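Local coordinates for alpha,alpha-trehalose-phosphate synthase (UDP-forming) (PDB 5V0T), which belongs to glycosyltransferase family 20 of the GT-B clan, whose fold sets two Rossmann-like domains face to face across a ligand-binding cleft, at residues D83-G88 with E113-V118; R287-E292 with S332-G337; E392-L397 with A436-R441. All coordinates share one frame; numbering follows the deposited sequence. Where two conformers were deposited one is given.

Contact 1. Residues D83-G88 with E113-V118; sequences DQYYRG and EGYWRV. With G6P (6-O-phosphono-alpha-D-glucopyranose), chain J.
The torsions of Gln84 and Arg117 bring an amide oxygen and a guanidinium together: Gln84 CG stands anti to its carbonyl carbon with the chain extended beyond it, while Arg117 bends at chi3 (70°), which turns its guanidinium back toward the amide. The result is a bond from Arg117 NH2 to Gln84 OE1 of 2.8 Å. It is fairly straight at nitrogen, with an N-H...O angle of 159°, and OE1 lies close to the guanidinium plane. At the oxygen the donor arrives from well above the carbonyl plane, not on a lone pair. A weaker bond from Arg117 NH1 reaches the same OE1 at 3.3 Å. NH2 also meets Asp81 in a salt bridge, which probably offsets part of the positive charge. Gly114 has no side chain, and Gln84 OE1 comes to 3.2 Å from its CA.

Farther along, Val118 lays CG1 over the centre of one face of the Tyr85 ring, 3.6 Å from the centroid, a CH-pi contact close to the ring normal. Its CG2 rests on Tyr85 CB. Tyr115 CD1 lies 3.9 Å from Tyr85 CD1, oblique to the Tyr85 ring, while the edge of its own ring faces the Tyr85 carbonyl. The hydroxyls of both rings are satisfied beyond the pair, Tyr85 by Asn17 and Tyr115 by the Tyr141 carbonyl.

The two helix segments run at 104° to each other, with their axes 7.4 Å apart. On helix 79-98, Tyr86 points away from this interface and donates its OH to O2P of 6-O-phosphono-alpha-D-glucopyranose at 2.6 Å; the buried helix pair thus backs the ligand pocket of the N-terminal Rossmann-like domain of the GT-B fold.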
loop_
_atom_site.group_PDB
_atom_site.type_symbol
_atom_site.label_atom_id
_atom_site.label_comp_id
_atom_site.label_asym_id
_atom_site.label_seq_id
_atom_site.Cartn_x
_atom_site.Cartn_y
_atom_site.Cartn_z
ATOM N N ASP A 83 20.157 1.755 8.594
ATOM C CA ASP A 83 19.846 0.808 9.664
ATOM C C ASP A 83 18.938 1.427 10.723
ATOM O O ASP A 83 18.016 0.766 11.213
ATOM C CB ASP A 83 21.133 0.293 10.305
ATOM C CG ASP A 83 21.840 -0.750 9.450
ATOM O OD1 ASP A 83 21.170 -1.425 8.641
ATOM O OD2 ASP A 83 23.070 -0.894 9.593
ATOM N N GLN A 84 19.161 2.695 11.081
ATOM C CA GLN A 84 18.417 3.271 12.201
ATOM C C GLN A 84 17.064 3.804 11.759
ATOM O O GLN A 84 16.050 3.586 12.431
ATOM C CB GLN A 84 19.221 4.394 12.866
ATOM C CG GLN A 84 20.481 3.924 13.554
ATOM C CD GLN A 84 21.371 5.071 14.044
ATOM O OE1 GLN A 84 21.001 6.244 13.994
ATOM N NE2 GLN A 84 22.557 4.723 14.511
ATOM N N TYR A 85 17.036 4.507 10.632
ATOM C CA TYR A 85 15.847 5.222 10.194
ATOM C C TYR A 85 14.888 4.312 9.434
ATOM O O TYR A 85 13.670 4.335 9.672
ATOM C CB TYR A 85 16.284 6.411 9.335
ATOM C CG TYR A 85 15.385 6.833 8.194
ATOM C CD1 TYR A 85 14.340 7.727 8.404
ATOM C CD2 TYR A 85 15.631 6.400 6.886
ATOM C CE1 TYR A 85 13.537 8.152 7.358
ATOM C CE2 TYR A 85 14.825 6.817 5.821
ATOM C CZ TYR A 85 13.785 7.705 6.077
ATOM O OH TYR A 85 12.977 8.151 5.072
ATOM N N TYR A 86 15.412 3.490 8.531
ATOM C CA TYR A 86 14.558 2.701 7.647
ATOM C C TYR A 86 14.340 1.285 8.171
ATOM O O TYR A 86 13.202 0.905 8.471
ATOM C CB TYR A 86 15.160 2.697 6.236
ATOM C CG TYR A 86 14.474 1.785 5.234
ATOM C CD1 TYR A 86 13.349 2.206 4.529
ATOM C CD2 TYR A 86 14.966 0.512 4.981
ATOM C CE1 TYR A 86 12.722 1.362 3.597
ATOM C CE2 TYR A 86 14.361 -0.329 4.058
ATOM C CZ TYR A 86 13.241 0.103 3.363
ATOM O OH TYR A 86 12.653 -0.749 2.448
ATOM N N ARG A 87 15.411 0.488 8.289
ATOM C CA ARG A 87 15.257 -0.848 8.858
ATOM C C ARG A 87 14.838 -0.786 10.321
ATOM O O ARG A 87 14.143 -1.686 10.804
ATOM C CB ARG A 87 16.563 -1.641 8.743
ATOM C CG ARG A 87 16.893 -2.147 7.355
ATOM C CD ARG A 87 18.177 -2.981 7.355
ATOM N NE ARG A 87 18.037 -4.227 8.092
ATOM C CZ ARG A 87 18.684 -4.506 9.216
ATOM N NH1 ARG A 87 19.524 -3.619 9.723
ATOM N NH2 ARG A 87 18.491 -5.672 9.825
ATOM N N GLY A 88 15.258 0.261 11.037
ATOM C CA GLY A 88 15.021 0.370 12.460
ATOM C C GLY A 88 13.650 0.923 12.771
ATOM O O GLY A 88 12.665 0.180 12.787
ATOM N N GLU A 113 16.197 7.956 17.623
ATOM C CA GLU A 113 16.971 9.188 17.469
ATOM C C GLU A 113 17.520 9.330 16.055
ATOM O O GLU A 113 17.516 10.429 15.490
ATOM C CB GLU A 113 18.115 9.230 18.475
ATOM C CG GLU A 113 17.676 9.457 19.894
ATOM C CD GLU A 113 18.823 9.297 20.870
ATOM O OE1 GLU A 113 18.540 9.109 22.071
ATOM O OE2 GLU A 113 19.999 9.351 20.433
ATOM N N GLY A 114 18.011 8.235 15.472
ATOM C CA GLY A 114 18.494 8.291 14.099
ATOM C C GLY A 114 17.382 8.565 13.098
ATOM O O GLY A 114 17.571 9.315 12.137
ATOM N N TYR A 115 16.214 7.956 13.308
ATOM C CA TYR A 115 15.021 8.287 12.536
ATOM C C TYR A 115 14.765 9.789 12.531
ATOM O O TYR A 115 14.530 10.394 11.475
ATOM C CB TYR A 115 13.834 7.534 13.132
ATOM C CG TYR A 115 12.451 7.875 12.612
ATOM C CD1 TYR A 115 11.944 7.246 11.481
ATOM C CD2 TYR A 115 11.630 8.778 13.285
ATOM C CE1 TYR A 115 10.650 7.508 11.019
ATOM C CE2 TYR A 115 10.337 9.055 12.828
ATOM C CZ TYR A 115 9.858 8.417 11.695
ATOM O OH TYR A 115 8.576 8.666 11.233
ATOM N N TRP A 116 14.794 10.403 13.715
ATOM C CA TRP A 116 14.612 11.847 13.820
ATOM C C TRP A 116 15.738 12.596 13.121
ATOM O O TRP A 116 15.501 13.604 12.442
ATOM C CB TRP A 116 14.555 12.263 15.298
ATOM C CG TRP A 116 13.533 13.312 15.558
ATOM C CD1 TRP A 116 13.733 14.663 15.672
ATOM C CD2 TRP A 116 12.129 13.099 15.696
ATOM N NE1 TRP A 116 12.528 15.297 15.891
ATOM C CE2 TRP A 116 11.531 14.360 15.907
ATOM C CE3 TRP A 116 11.319 11.958 15.671
ATOM C CZ2 TRP A 116 10.162 14.511 16.098
ATOM C CZ3 TRP A 116 9.965 12.106 15.863
ATOM C CH2 TRP A 116 9.397 13.377 16.079
ATOM N N ARG A 117 16.975 12.128 13.298
ATOM C CA ARG A 117 18.128 12.787 12.689
ATOM C C ARG A 117 18.088 12.702 11.166
ATOM O O ARG A 117 18.398 13.681 10.477
ATOM C CB ARG A 117 19.420 12.168 13.238
ATOM C CG ARG A 117 20.709 12.771 12.671
ATOM C CD ARG A 117 21.965 11.989 13.088
ATOM N NE ARG A 117 22.007 10.685 12.429
ATOM C CZ ARG A 117 21.837 9.527 13.053
ATOM N NH1 ARG A 117 21.644 9.502 14.367
ATOM N NH2 ARG A 117 21.873 8.392 12.366
ATOM N N VAL A 118 17.714 11.543 10.615
ATOM C CA VAL A 118 17.686 11.392 9.163
ATOM C C VAL A 118 16.602 12.274 8.550
ATOM O O VAL A 118 16.808 12.884 7.495
ATOM C CB VAL A 118 17.511 9.906 8.791
ATOM C CG1 VAL A 118 17.202 9.731 7.296
ATOM C CG2 VAL A 118 18.765 9.146 9.179
HETATM C C1 G6P J . 4.046 0.281 1.170
HETATM C C2 G6P J . 4.434 1.567 1.880
HETATM C C3 G6P J . 5.362 2.405 0.997
HETATM C C4 G6P J . 6.566 1.554 0.585
HETATM C C5 G6P J . 6.078 0.271 -0.090
HETATM C C6 G6P J . 7.266 -0.575 -0.554
HETATM O O1 G6P J . 3.337 0.651 -0.006
HETATM O O2 G6P J . 3.245 2.298 2.229
HETATM O O3 G6P J . 5.806 3.532 1.772
HETATM O O4 G6P J . 7.387 2.286 -0.347
HETATM O O5 G6P J . 5.223 -0.458 0.805
HETATM O O6 G6P J . 8.140 -0.844 0.556
HETATM P P G6P J . 9.687 -0.404 0.472
HETATM O O1P G6P J . 10.341 -1.347 -0.506
HETATM O O2P G6P J . 10.175 -0.517 1.889
HETATM O O3P G6P J . 9.660 1.018 -0.043
#

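Contact 2. Residues R287-E292 with S332-G337; sequences RFRAFE and SGRING
Glu292 OE1 is gripped by Arg334 NE at 3.0 Å and, just beyond the segment, by Arg338 NH1. The other oxygen, OE2, takes Arg334 NH2 at 2.8 Å, making a side-on, two-nitrogen salt bridge with one donor for each carboxylate oxygen. Both bonds use the syn side of the carboxylate. The NE bond is almost linear, with an N-H...O angle of 174°, and both acceptors lie near the guanidinium plane. The two planes are 28° apart, so the pair is twisted rather than flat, and NH2 sits well out of the carboxylate plane. Glu292, extended with CG anti to the backbone N (chi1 172°), spans the gap to the Arg334 guanidinium.

Arg334 NH2 has a second acid in Glu331, whose OE1 also binds Arg289 NE. Arg289 NE and Arg334 NH2 are like charges 4.3 Å apart, and the shared carboxylate probably offsets their repulsion.

Beneath these charges lies an apolar layer. Ile335 crosses the Glu292 chain at a slant, its CG1 3.6 Å from Glu292 CD, and pushes CD1 against Phe288, 3.8 Å from CB. Ser332 CB touches the edge of the Phe288 ring at CE2, 3.8 Å away, near the ring plane. Phe307 on strand 305-310 and Ile347 on strand 347-350 continue the layer around Phe288.

The two segments run almost parallel, with axes 10.4 Å apart, wide enough for Ile335 to sit between them. Such near-parallel neighbours belong to consecutive beta-alpha-beta crossovers: helices 284-297 and 319-339 link strands 270-275, 305-310 and 347-350 of the parallel sheet in the C-terminal Rossmann-like domain.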
loop_
_atom_site.group_PDB
_atom_site.type_symbol
_atom_site.label_atom_id
_atom_site.label_comp_id
_atom_site.label_asym_id
_atom_site.label_seq_id
_atom_site.Cartn_x
_atom_site.Cartn_y
_atom_site.Cartn_z
ATOM N N ARG A 287 -4.421 -16.985 4.029
ATOM C CA ARG A 287 -4.876 -17.114 2.650
ATOM C C ARG A 287 -4.599 -18.511 2.097
ATOM O O ARG A 287 -5.463 -19.128 1.453
ATOM C CB ARG A 287 -4.171 -16.049 1.817
ATOM C CG ARG A 287 -4.583 -16.007 0.412
ATOM C CD ARG A 287 -3.932 -14.902 -0.336
ATOM N NE ARG A 287 -4.000 -13.601 0.332
ATOM C CZ ARG A 287 -3.394 -12.533 -0.158
ATOM N NH1 ARG A 287 -2.716 -12.673 -1.283
ATOM N NH2 ARG A 287 -3.443 -11.348 0.466
ATOM N N PHE A 288 -3.386 -19.020 2.324
ATOM C CA PHE A 288 -3.057 -20.376 1.879
ATOM C C PHE A 288 -3.907 -21.410 2.612
ATOM O O PHE A 288 -4.382 -22.375 2.006
ATOM C CB PHE A 288 -1.565 -20.669 2.094
ATOM C CG PHE A 288 -0.638 -20.083 1.031
ATOM C CD1 PHE A 288 -0.937 -18.889 0.384
ATOM C CD2 PHE A 288 0.545 -20.739 0.704
ATOM C CE1 PHE A 288 -0.074 -18.348 -0.575
ATOM C CE2 PHE A 288 1.421 -20.214 -0.254
ATOM C CZ PHE A 288 1.104 -19.008 -0.894
ATOM N N ARG A 289 -4.105 -21.225 3.920
ATOM C CA ARG A 289 -4.896 -22.178 4.695
ATOM C C ARG A 289 -6.351 -22.230 4.237
ATOM O O ARG A 289 -6.983 -23.292 4.311
ATOM C CB ARG A 289 -4.804 -21.838 6.189
ATOM C CG ARG A 289 -3.406 -22.100 6.727
ATOM C CD ARG A 289 -3.226 -21.833 8.216
ATOM N NE ARG A 289 -1.860 -22.203 8.576
ATOM C CZ ARG A 289 -1.333 -22.101 9.789
ATOM N NH1 ARG A 289 -2.058 -21.643 10.798
ATOM N NH2 ARG A 289 -0.074 -22.463 9.985
ATOM N N ALA A 290 -6.905 -21.112 3.772
ATOM C CA ALA A 290 -8.287 -21.155 3.300
ATOM C C ALA A 290 -8.395 -21.815 1.927
ATOM O O ALA A 290 -9.410 -22.454 1.637
ATOM C CB ALA A 290 -8.869 -19.742 3.270
ATOM N N PHE A 291 -7.367 -21.680 1.079
ATOM C CA PHE A 291 -7.339 -22.462 -0.151
ATOM C C PHE A 291 -7.205 -23.946 0.160
ATOM O O PHE A 291 -7.855 -24.780 -0.475
ATOM C CB PHE A 291 -6.195 -21.997 -1.070
ATOM C CG PHE A 291 -6.102 -22.778 -2.380
ATOM C CD1 PHE A 291 -7.134 -22.733 -3.309
ATOM C CD2 PHE A 291 -4.990 -23.571 -2.667
ATOM C CE1 PHE A 291 -7.055 -23.450 -4.505
ATOM C CE2 PHE A 291 -4.896 -24.284 -3.867
ATOM C CZ PHE A 291 -5.930 -24.219 -4.796
ATOM N N GLU A 292 -6.367 -24.298 1.138
ATOM C CA GLU A 292 -6.300 -25.690 1.574
ATOM C C GLU A 292 -7.650 -26.181 2.103
ATOM O O GLU A 292 -8.073 -27.311 1.806
ATOM C CB GLU A 292 -5.211 -25.844 2.641
ATOM C CG GLU A 292 -5.156 -27.212 3.318
ATOM C CD GLU A 292 -4.082 -27.237 4.399
ATOM O OE1 GLU A 292 -3.321 -28.230 4.489
ATOM O OE2 GLU A 292 -3.979 -26.231 5.127
ATOM N N SER A 332 3.096 -23.672 1.596
ATOM C CA SER A 332 2.965 -24.128 0.219
ATOM C C SER A 332 3.409 -25.582 0.080
ATOM O O SER A 332 2.751 -26.368 -0.614
ATOM C CB SER A 332 3.751 -23.219 -0.729
ATOM O OG SER A 332 5.115 -23.584 -0.776
ATOM N N GLY A 333 4.487 -25.977 0.771
ATOM C CA GLY A 333 4.941 -27.359 0.685
ATOM C C GLY A 333 3.946 -28.347 1.271
ATOM O O GLY A 333 3.725 -29.433 0.714
ATOM N N ARG A 334 3.341 -27.999 2.406
ATOM C CA ARG A 334 2.366 -28.905 3.012
ATOM C C ARG A 334 1.154 -29.074 2.110
ATOM O O ARG A 334 0.719 -30.200 1.838
ATOM C CB ARG A 334 1.915 -28.407 4.391
ATOM C CG ARG A 334 0.869 -29.368 5.009
ATOM C CD ARG A 334 0.148 -28.806 6.237
ATOM N NE ARG A 334 -0.748 -27.697 5.918
ATOM C CZ ARG A 334 -0.473 -26.420 6.154
ATOM N NH1 ARG A 334 0.677 -26.065 6.726
ATOM N NH2 ARG A 334 -1.365 -25.492 5.842
ATOM N N ILE A 335 0.605 -27.959 1.633
ATOM C CA ILE A 335 -0.643 -28.003 0.875
ATOM C C ILE A 335 -0.431 -28.673 -0.471
ATOM O O ILE A 335 -1.260 -29.483 -0.912
ATOM C CB ILE A 335 -1.217 -26.583 0.727
ATOM C CG1 ILE A 335 -1.554 -26.015 2.114
ATOM C CG2 ILE A 335 -2.455 -26.588 -0.188
ATOM C CD1 ILE A 335 -1.636 -24.467 2.133
ATOM N N ASN A 336 0.674 -28.350 -1.155
ATOM C CA ASN A 336 0.962 -29.036 -2.401
ATOM C C ASN A 336 1.164 -30.519 -2.161
ATOM O O ASN A 336 0.636 -31.347 -2.911
ATOM C CB ASN A 336 2.181 -28.410 -3.098
ATOM C CG ASN A 336 1.822 -27.135 -3.822
ATOM O OD1 ASN A 336 0.671 -26.948 -4.208
ATOM N ND2 ASN A 336 2.801 -26.250 -4.021
ATOM N N GLY A 337 1.889 -30.878 -1.096
ATOM C CA GLY A 337 2.131 -32.291 -0.829
ATOM C C GLY A 337 0.854 -33.071 -0.577
ATOM O O GLY A 337 0.738 -34.237 -0.962
#

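Contact 3. Residues E392-L397 with A436-R441; sequences ENPGVL and AERQAR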
loop_
_atom_site.group_PDB
_atom_site.type_symbol
_atom_site.label_atom_id
_atom_site.label_comp_id
_atom_site.label_asym_id
_atom_site.label_seq_id
_atom_site.Cartn_x
_atom_site.Cartn_y
_atom_site.Cartn_z
ATOM N N GLU A 392 -17.205 -8.248 -20.375
ATOM C CA GLU A 392 -18.020 -9.326 -20.922
ATOM C C GLU A 392 -17.934 -10.606 -20.094
ATOM O O GLU A 392 -18.862 -11.420 -20.142
ATOM C CB GLU A 392 -17.603 -9.610 -22.365
ATOM C CG GLU A 392 -17.984 -8.513 -23.318
ATOM C CD GLU A 392 -19.480 -8.327 -23.374
ATOM O OE1 GLU A 392 -20.175 -9.284 -23.780
ATOM O OE2 GLU A 392 -19.960 -7.236 -22.993
ATOM N N ASN A 393 -16.858 -10.800 -19.335
ATOM C CA ASN A 393 -16.684 -12.018 -18.545
ATOM C C ASN A 393 -15.756 -11.742 -17.361
ATOM O O ASN A 393 -14.643 -12.274 -17.301
ATOM C CB ASN A 393 -16.148 -13.140 -19.447
ATOM C CG ASN A 393 -16.153 -14.508 -18.778
ATOM O OD1 ASN A 393 -16.767 -14.713 -17.727
ATOM N ND2 ASN A 393 -15.475 -15.461 -19.405
ATOM N N PRO A 394 -16.176 -10.929 -16.394
ATOM C CA PRO A 394 -15.255 -10.517 -15.329
ATOM C C PRO A 394 -15.147 -11.534 -14.202
ATOM O O PRO A 394 -16.105 -12.228 -13.854
ATOM C CB PRO A 394 -15.873 -9.205 -14.824
ATOM C CG PRO A 394 -17.370 -9.387 -15.061
ATOM C CD PRO A 394 -17.515 -10.320 -16.257
ATOM N N GLY A 395 -13.951 -11.597 -13.620
ATOM C CA GLY A 395 -13.724 -12.381 -12.422
ATOM C C GLY A 395 -14.301 -11.713 -11.178
ATOM O O GLY A 395 -14.930 -10.654 -11.230
ATOM N N VAL A 396 -14.071 -12.360 -10.032
ATOM C CA VAL A 396 -14.636 -11.945 -8.752
ATOM C C VAL A 396 -13.504 -11.581 -7.801
ATOM O O VAL A 396 -12.520 -12.319 -7.683
ATOM C CB VAL A 396 -15.517 -13.052 -8.134
ATOM C CG1 VAL A 396 -16.005 -12.642 -6.756
ATOM C CG2 VAL A 396 -16.705 -13.386 -9.044
ATOM N N LEU A 397 -13.661 -10.462 -7.097
ATOM C CA LEU A 397 -12.703 -10.036 -6.083
ATOM C C LEU A 397 -13.137 -10.546 -4.712
ATOM O O LEU A 397 -14.251 -10.260 -4.260
ATOM C CB LEU A 397 -12.583 -8.513 -6.059
ATOM C CG LEU A 397 -11.673 -7.898 -4.978
ATOM C CD1 LEU A 397 -10.210 -8.300 -5.193
ATOM C CD2 LEU A 397 -11.812 -6.373 -4.992
ATOM N N ALA A 436 -24.140 -13.011 -14.745
ATOM C CA ALA A 436 -24.905 -11.780 -14.536
ATOM C C ALA A 436 -24.509 -11.093 -13.234
ATOM O O ALA A 436 -24.382 -9.864 -13.186
ATOM C CB ALA A 436 -26.406 -12.076 -14.545
ATOM N N GLU A 437 -24.287 -11.868 -12.172
ATOM C CA GLU A 437 -23.904 -11.256 -10.904
ATOM C C GLU A 437 -22.445 -10.806 -10.918
ATOM O O GLU A 437 -22.119 -9.750 -10.363
ATOM C CB GLU A 437 -24.160 -12.220 -9.741
ATOM C CG GLU A 437 -23.967 -11.564 -8.352
ATOM C CD GLU A 437 -23.899 -12.566 -7.202
ATOM O OE1 GLU A 437 -24.199 -13.758 -7.416
ATOM O OE2 GLU A 437 -23.538 -12.155 -6.073
ATOM N N ARG A 438 -21.552 -11.585 -11.546
ATOM C CA ARG A 438 -20.176 -11.119 -11.708
ATOM C C ARG A 438 -20.139 -9.783 -12.434
ATOM O O ARG A 438 -19.373 -8.884 -12.057
ATOM C CB ARG A 438 -19.325 -12.158 -12.451
ATOM C CG ARG A 438 -19.062 -13.433 -11.662
ATOM C CD ARG A 438 -18.090 -14.394 -12.355
ATOM N NE ARG A 438 -18.727 -15.260 -13.356
ATOM C CZ ARG A 438 -18.524 -15.159 -14.670
ATOM N NH1 ARG A 438 -17.712 -14.228 -15.161
ATOM N NH2 ARG A 438 -19.125 -15.994 -15.499
ATOM N N GLN A 439 -20.972 -9.628 -13.472
ATOM C CA GLN A 439 -20.982 -8.394 -14.253
ATOM C C GLN A 439 -21.554 -7.231 -13.457
ATOM O O GLN A 439 -21.022 -6.116 -13.518
ATOM C CB GLN A 439 -21.784 -8.581 -15.542
ATOM C CG GLN A 439 -21.140 -9.517 -16.554
ATOM C CD GLN A 439 -22.001 -9.712 -17.794
ATOM O OE1 GLN A 439 -23.198 -9.999 -17.700
ATOM N NE2 GLN A 439 -21.394 -9.549 -18.962
ATOM N N ALA A 440 -22.656 -7.460 -12.735
ATOM C CA ALA A 440 -23.235 -6.406 -11.903
ATOM C C ALA A 440 -22.231 -5.894 -10.871
ATOM O O ALA A 440 -22.091 -4.679 -10.684
ATOM C CB ALA A 440 -24.508 -6.918 -11.216
ATOM N N ARG A 441 -21.500 -6.798 -10.217
ATOM C CA ARG A 441 -20.517 -6.368 -9.222
ATOM C C ARG A 441 -19.386 -5.588 -9.878
ATOM O O ARG A 441 -18.970 -4.537 -9.378
ATOM C CB ARG A 441 -19.956 -7.577 -8.463
ATOM C CG ARG A 441 -20.959 -8.274 -7.547
ATOM C CD ARG A 441 -20.430 -9.650 -7.114
ATOM N NE ARG A 441 -21.287 -10.273 -6.104
ATOM C CZ ARG A 441 -21.168 -10.082 -4.791
ATOM N NH1 ARG A 441 -20.219 -9.293 -4.312
ATOM N NH2 ARG A 441 -22.003 -10.684 -3.953
HETATM O O HOH W 1 -19.209 -16.723 -18.538
HETATM O O HOH W 2 -17.235 -9.346 -10.083
#
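The guanidinium of Arg438 is met at its edge by Asn393 OD1, the Pro394 carbonyl and a water, and its plane is turned 59° from the Asn393 amide. NH1 carries the two protein bonds across the contact. It reaches Asn393 OD1 at 2.8 Å, in the plane of that carbonyl although somewhat tilted from the guanidinium plane. It also donates to Pro394 O at 2.9 Å; that oxygen lies in the guanidinium plane, but NH1 stands well above the plane of the peptide carbonyl. Water 1 closes the corner, accepting from Arg438 NH2 at 3.1 Å and donating to Asn393 OD1 over a longer 3.3 Å. Arg438 NE binds the Met433 carbonyl, so NE, NH1 and NH2 each have an acceptor, which should limit the rotation of the group.

The bend of Arg438 at chi3 (-83°) turns the tip along the loop, while its aliphatic part crosses Val396 at about a right angle, CG lying 3.5 Å from Val396 CG2. Here the loop enters strand 396-400, which lies between strands 368-371 and 413-415 in the parallel sheet of the C-terminal Rossmann-like domain of this GT-B protein; helix 435-451 thus packs against the strand's entry.

Pro394 fits against the backbone of that helix: its CG is 3.6 Å from Arg438 O. The neighbouring CD lies 3.7 Å from Gln439 CG, and the two side chains cross nearly perpendicularly. Gln439 extends beyond CG along the loop, where its NE2 donates to the Pro391 carbonyl. Water 2 bridges the two backbones by donating both to Gly395 O and to Arg438 O, at 2.9 Å each.

Followed from the N terminus, the three contacts come in series, neither nesting nor crossing. Contact 1 closes 24 residues, joining helices 79-98 and 109-126 in the N-terminal domain on the 6-O-phosphono-alpha-D-glucopyranose side. The other two belong to the C-terminal domain and its six-stranded parallel sheet. Contact 2 spans 39 residues, including strand 305-310, and pairs two crossover helices beside strand 347-350. Contact 3 spans 38 residues, including strand 413-415 and helix 420-432, and ties the start of strand 396-400 to helix 435-451. Contacts 2 and 3 have centres 27 Å apart without touching; contact 1 is 38 Å and 46 Å from them, centre to centre.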